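Local coordinates for MutT/nudix family protein (Shewanella oneidensis, PDB 3GZ5), which regulates the transcription of NAD metabolism genes in response to ADP-ribose, through a Nudix domain joined to a DNA-binding winged-helix domain, at residues 21-26 with 58-63; 90-95 with 103-108. One frame throughout, in Å; residues are numbered along the deposited sequence.

Interactions 1 and 2 are neighbouring parts of one Nudix-domain sheet, with centres about 11 Å apart. Strand 22-33 is the shared neighbour. It takes G58 on one edge, in interaction 1. On its other edge it runs parallel to strand 104-112, which pairs with strand 86-95 in interaction 2. Two probable hydrogen bonds join the two: L22 O to V105 N at 2.7 Å and T24 OG1 to T106 OG1 at 2.8 Å. V25 CG1 also packs on V107 O at 3.4 Å. Both interactions touch the second subunit. The sodium site of I122, V125 and V128 includes no residue of either interaction.

Interaction 1 of 2, residues 21-26 with 58-63; sequences QLLTVD and GFIDET
V25 and G58 form an antiparallel hydrogen-bonded pair in the Nudix domain, where the short strand 57-58 ends and the loop to helix 68-80 begins. V25 N donates to G58 O at 2.8 Å, and G58 N donates back to V25 O at 2.8 Å. T24 CA adds a CA-H...O contact to G58 O. The backbone angles of G58 (phi 150°, psi -153°) call for glycine.

Beyond this pair the chains are joined by a water. It donates to L23 O at 2.6 Å and accepts from I60 N at 2.9 Å. The same water lies in the plane of the F59 ring, at its edge. L23 O is at that ring's edge too, 3.4 Å from F59 CD1. T24 CG2 comes obliquely to the ring, 3.7 Å from F59 CE1. T24 OG1 is hydrogen-bonded to T106 OG1.

I60 closes the apolar side. CG1 stands anti to the carbonyl carbon (chi1 -66°), 4.2 Å from V25 CG2. At the tip, I60 CD1 meets L23 CD2 at 3.9 Å, the two side chains crossing at a slant.

Helix 68-80 packs on this side, with T71 and V72 touching V25 and L68 touching I60. Strand 104-112 flanks the other edge of strand 22-33, and W103 of the second subunit packs on I60.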
loop_
_atom_site.group_PDB
_atom_site.type_symbol
_atom_site.label_atom_id
_atom_site.label_comp_id
_atom_site.label_asym_id
_atom_site.label_seq_id
_atom_site.Cartn_x
_atom_site.Cartn_y
_atom_site.Cartn_z
ATOM N N GLN B 21 4.457 11.338 19.903
ATOM C CA GLN B 21 5.364 10.476 19.064
ATOM C C GLN B 21 6.248 11.315 18.109
ATOM O O GLN B 21 5.829 12.411 17.670
ATOM C CB GLN B 21 4.573 9.411 18.266
ATOM C CG GLN B 21 3.972 8.268 19.097
ATOM C CD GLN B 21 2.713 8.666 19.878
ATOM O OE1 GLN B 21 1.754 9.218 19.326
ATOM N NE2 GLN B 21 2.713 8.374 21.163
ATOM N N LEU B 22 7.466 10.802 17.849
ATOM C CA LEU B 22 8.365 11.237 16.766
ATOM C C LEU B 22 7.768 10.765 15.432
ATOM O O LEU B 22 7.690 9.562 15.149
ATOM C CB LEU B 22 9.751 10.583 16.916
ATOM C CG LEU B 22 10.770 10.946 18.018
ATOM C CD1 LEU B 22 11.392 9.704 18.661
ATOM C CD2 LEU B 22 11.871 11.850 17.467
ATOM N N LEU B 23 7.367 11.731 14.613
ATOM C CA LEU B 23 6.606 11.482 13.413
ATOM C C LEU B 23 7.367 12.096 12.268
ATOM O O LEU B 23 7.571 13.302 12.246
ATOM C CB LEU B 23 5.213 12.104 13.540
ATOM C CG LEU B 23 4.222 11.983 12.381
ATOM C CD1 LEU B 23 3.925 10.516 12.045
ATOM C CD2 LEU B 23 2.910 12.751 12.712
ATOM N N THR B 24 7.820 11.255 11.340
ATOM C CA THR B 24 8.559 11.723 10.180
ATOM C C THR B 24 7.975 11.171 8.877
ATOM O O THR B 24 7.114 10.279 8.877
ATOM C CB THR B 24 10.061 11.380 10.268
ATOM O OG1 THR B 24 10.229 9.956 10.331
ATOM C CG2 THR B 24 10.737 12.053 11.517
ATOM N N VAL B 25 8.426 11.724 7.764
ATOM C CA VAL B 25 8.070 11.197 6.464
ATOM C C VAL B 25 9.423 10.881 5.803
ATOM O O VAL B 25 10.359 11.628 6.012
ATOM C CB VAL B 25 7.186 12.240 5.662
ATOM C CG1 VAL B 25 6.733 11.680 4.353
ATOM C CG2 VAL B 25 5.945 12.620 6.462
ATOM N N ASP B 26 9.539 9.760 5.079
ATOM C CA ASP B 26 10.773 9.395 4.354
ATOM C C ASP B 26 10.421 8.960 2.940
ATOM O O ASP B 26 9.292 8.621 2.656
ATOM C CB ASP B 26 11.529 8.232 5.034
ATOM C CG ASP B 26 12.230 8.653 6.328
ATOM O OD1 ASP B 26 12.261 7.876 7.286
ATOM O OD2 ASP B 26 12.735 9.786 6.405
ATOM N N GLY B 58 12.022 13.547 7.086
ATOM C CA GLY B 58 12.005 14.309 8.328
ATOM C C GLY B 58 10.620 14.812 8.696
ATOM O O GLY B 58 9.607 14.228 8.306
ATOM N N PHE B 59 10.588 15.918 9.430
ATOM C CA PHE B 59 9.366 16.383 10.104
ATOM C C PHE B 59 8.417 17.147 9.201
ATOM O O PHE B 59 8.815 17.825 8.253
ATOM C CB PHE B 59 9.697 17.212 11.374
ATOM C CG PHE B 59 10.555 16.480 12.381
ATOM C CD1 PHE B 59 10.058 15.406 13.092
ATOM C CD2 PHE B 59 11.876 16.871 12.608
ATOM C CE1 PHE B 59 10.868 14.707 14.040
ATOM C CE2 PHE B 59 12.693 16.189 13.528
ATOM C CZ PHE B 59 12.179 15.101 14.246
ATOM N N ILE B 60 7.145 17.026 9.524
ATOM C CA ILE B 60 6.095 17.827 8.898
ATOM C C ILE B 60 6.316 19.298 9.312
ATOM O O ILE B 60 6.657 19.577 10.461
ATOM C CB ILE B 60 4.707 17.265 9.340
ATOM C CG1 ILE B 60 4.526 15.866 8.765
ATOM C CG2 ILE B 60 3.514 18.209 8.993
ATOM C CD1 ILE B 60 3.581 15.004 9.545
ATOM N N ASP B 61 6.186 20.219 8.360
ATOM C CA ASP B 61 6.239 21.633 8.650
ATOM C C ASP B 61 4.856 22.197 8.330
ATOM O O ASP B 61 4.479 22.311 7.161
ATOM C CB ASP B 61 7.341 22.305 7.829
ATOM C CG ASP B 61 7.566 23.774 8.216
ATOM O OD1 ASP B 61 6.593 24.474 8.560
ATOM O OD2 ASP B 61 8.731 24.231 8.166
ATOM N N GLU B 62 4.087 22.523 9.370
ATOM C CA GLU B 62 2.689 22.950 9.190
ATOM C C GLU B 62 2.537 24.296 8.504
ATOM O O GLU B 62 1.451 24.643 8.047
ATOM C CB GLU B 62 1.932 22.946 10.525
ATOM C CG GLU B 62 2.171 21.689 11.342
ATOM C CD GLU B 62 1.076 21.394 12.340
ATOM O OE1 GLU B 62 0.144 22.224 12.489
ATOM O OE2 GLU B 62 1.142 20.306 12.963
ATOM N N THR B 63 3.625 25.054 8.433
ATOM C CA THR B 63 3.555 26.382 7.843
ATOM C C THR B 63 3.693 26.324 6.317
ATOM O O THR B 63 3.426 27.319 5.632
ATOM C CB THR B 63 4.604 27.351 8.440
ATOM O OG1 THR B 63 5.901 27.029 7.932
ATOM C CG2 THR B 63 4.613 27.259 9.967
HETATM O O HOH W 1 6.343 15.514 11.919
#

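Interaction 2 of 2, residues 90-95 with 103-108; sequences LCTVGN and WSVTVC
W103 lays one ring face over the backbone of N95, with G94 close by, next to the connecting loop of the 86-95/104-112 hairpin. From CB the side chain leads to CG, 4.2 Å from N95 O. CD2 and CE3 follow, each also beside N95 O. N95 C stands 3.9 Å above the ring plane, over its centre. At the far rim CZ3 is 3.6 Å from N95 N, and CH2 is near G94 O and C. G94 has no side chain; a CB here would clash with V105 CG2 and sit tight against W103 CZ3. NE1 is hydrogen-bonded to D65 O of the second subunit. V105 CG2 meets the ring edge in plane.

T92 sits with V105 and V107 on the same face of the sheet. Its CG2, anti to the backbone N, crosses V105 CG1 at 3.6 Å. Its OG1 lies 3.6 Å from V107 CG1.

Paired backbone bonds join V93 with T106 and, at greater length, N95 with S104. The other end is a classic beta bulge. L90 N and C91 N both donate to C108 O, at 2.7 and 3.1 Å, while C108 N donates to C91 O at 2.6 Å.

The outer backbone groups of V105 and V107 pair with strand 22-33, and G94 has backbone bonds to the second subunit. T92 OG1 bonds T92 OG1 there, so T92 OG1 and W103 NE1 are satisfied across the interface.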
loop_
_atom_site.group_PDB
_atom_site.type_symbol
_atom_site.label_atom_id
_atom_site.label_comp_id
_atom_site.label_asym_id
_atom_site.label_seq_id
_atom_site.Cartn_x
_atom_site.Cartn_y
_atom_site.Cartn_z
ATOM N N LEU B 90 4.614 3.984 0.352
ATOM C CA LEU B 90 5.019 2.598 0.523
ATOM C C LEU B 90 4.357 1.935 1.753
ATOM O O LEU B 90 3.626 0.947 1.649
ATOM C CB LEU B 90 6.551 2.528 0.636
ATOM C CG LEU B 90 7.190 1.136 0.773
ATOM C CD1 LEU B 90 6.896 0.251 -0.437
ATOM C CD2 LEU B 90 8.703 1.193 1.081
ATOM N N CYS B 91 4.638 2.492 2.929
ATOM C CA CYS B 91 4.232 1.898 4.173
ATOM C C CYS B 91 4.472 2.935 5.279
ATOM O O CYS B 91 5.134 3.962 5.060
ATOM C CB CYS B 91 5.015 0.600 4.448
ATOM S SG CYS B 91 6.796 0.879 4.602
ATOM N N THR B 92 3.870 2.685 6.437
ATOM C CA THR B 92 4.073 3.498 7.630
ATOM C C THR B 92 4.603 2.521 8.647
ATOM O O THR B 92 3.973 1.506 8.916
ATOM C CB THR B 92 2.747 4.161 8.086
ATOM O OG1 THR B 92 2.376 5.126 7.098
ATOM C CG2 THR B 92 2.887 4.875 9.425
ATOM N N VAL B 93 5.798 2.784 9.156
ATOM C CA VAL B 93 6.341 1.945 10.225
ATOM C C VAL B 93 6.306 2.711 11.547
ATOM O O VAL B 93 6.690 3.891 11.610
ATOM C CB VAL B 93 7.764 1.447 9.899
ATOM C CG1 VAL B 93 8.299 0.592 11.035
ATOM C CG2 VAL B 93 7.725 0.572 8.635
ATOM N N GLY B 94 5.854 2.040 12.603
ATOM C CA GLY B 94 5.810 2.677 13.915
ATOM C C GLY B 94 5.848 1.665 15.030
ATOM O O GLY B 94 5.033 0.758 15.060
ATOM N N ASN B 95 6.813 1.825 15.928
ATOM C CA ASN B 95 7.005 0.961 17.078
ATOM C C ASN B 95 7.984 1.609 18.073
ATOM O O ASN B 95 8.503 2.721 17.831
ATOM C CB ASN B 95 7.503 -0.427 16.628
ATOM C CG ASN B 95 8.826 -0.360 15.870
ATOM O OD1 ASN B 95 8.945 -0.841 14.746
ATOM N ND2 ASN B 95 9.812 0.259 16.478
ATOM N N TRP B 103 9.220 6.074 21.058
ATOM C CA TRP B 103 8.240 5.561 20.117
ATOM C C TRP B 103 8.351 6.489 18.905
ATOM O O TRP B 103 8.351 7.706 19.072
ATOM C CB TRP B 103 6.861 5.708 20.718
ATOM C CG TRP B 103 5.992 4.490 20.631
ATOM C CD1 TRP B 103 5.772 3.591 21.618
ATOM C CD2 TRP B 103 5.230 4.049 19.498
ATOM N NE1 TRP B 103 4.904 2.619 21.190
ATOM C CE2 TRP B 103 4.554 2.872 19.889
ATOM C CE3 TRP B 103 5.044 4.541 18.192
ATOM C CZ2 TRP B 103 3.705 2.165 19.026
ATOM C CZ3 TRP B 103 4.205 3.830 17.324
ATOM C CH2 TRP B 103 3.546 2.655 17.751
ATOM N N SER B 104 8.482 5.930 17.699
ATOM C CA SER B 104 8.494 6.770 16.491
ATOM C C SER B 104 7.733 6.131 15.337
ATOM O O SER B 104 7.679 4.899 15.213
ATOM C CB SER B 104 9.909 7.074 16.044
ATOM O OG SER B 104 10.458 5.924 15.466
ATOM N N VAL B 105 7.158 6.993 14.507
ATOM C CA VAL B 105 6.371 6.590 13.359
ATOM C C VAL B 105 6.945 7.248 12.118
ATOM O O VAL B 105 7.187 8.442 12.114
ATOM C CB VAL B 105 4.870 6.978 13.549
ATOM C CG1 VAL B 105 4.061 6.659 12.311
ATOM C CG2 VAL B 105 4.287 6.242 14.747
ATOM N N THR B 106 7.166 6.472 11.074
ATOM C CA THR B 106 7.640 7.025 9.825
ATOM C C THR B 106 6.721 6.626 8.652
ATOM O O THR B 106 6.448 5.444 8.420
ATOM C CB THR B 106 9.151 6.658 9.534
ATOM O OG1 THR B 106 9.761 7.710 8.764
ATOM C CG2 THR B 106 9.247 5.413 8.732
ATOM N N VAL B 107 6.240 7.630 7.930
ATOM C CA VAL B 107 5.461 7.393 6.728
ATOM C C VAL B 107 6.432 7.361 5.533
ATOM O O VAL B 107 7.076 8.372 5.197
ATOM C CB VAL B 107 4.356 8.448 6.559
ATOM C CG1 VAL B 107 3.460 8.091 5.374
ATOM C CG2 VAL B 107 3.542 8.606 7.885
ATOM N N CYS B 108 6.571 6.179 4.941
ATOM C CA CYS B 108 7.550 5.940 3.884
ATOM C C CYS B 108 6.916 5.927 2.522
ATOM O O CYS B 108 5.868 5.317 2.335
ATOM C CB CYS B 108 8.333 4.628 4.099
ATOM S SG CYS B 108 9.871 4.598 3.053
HETATM O O HOH W 2 11.089 3.796 18.041
#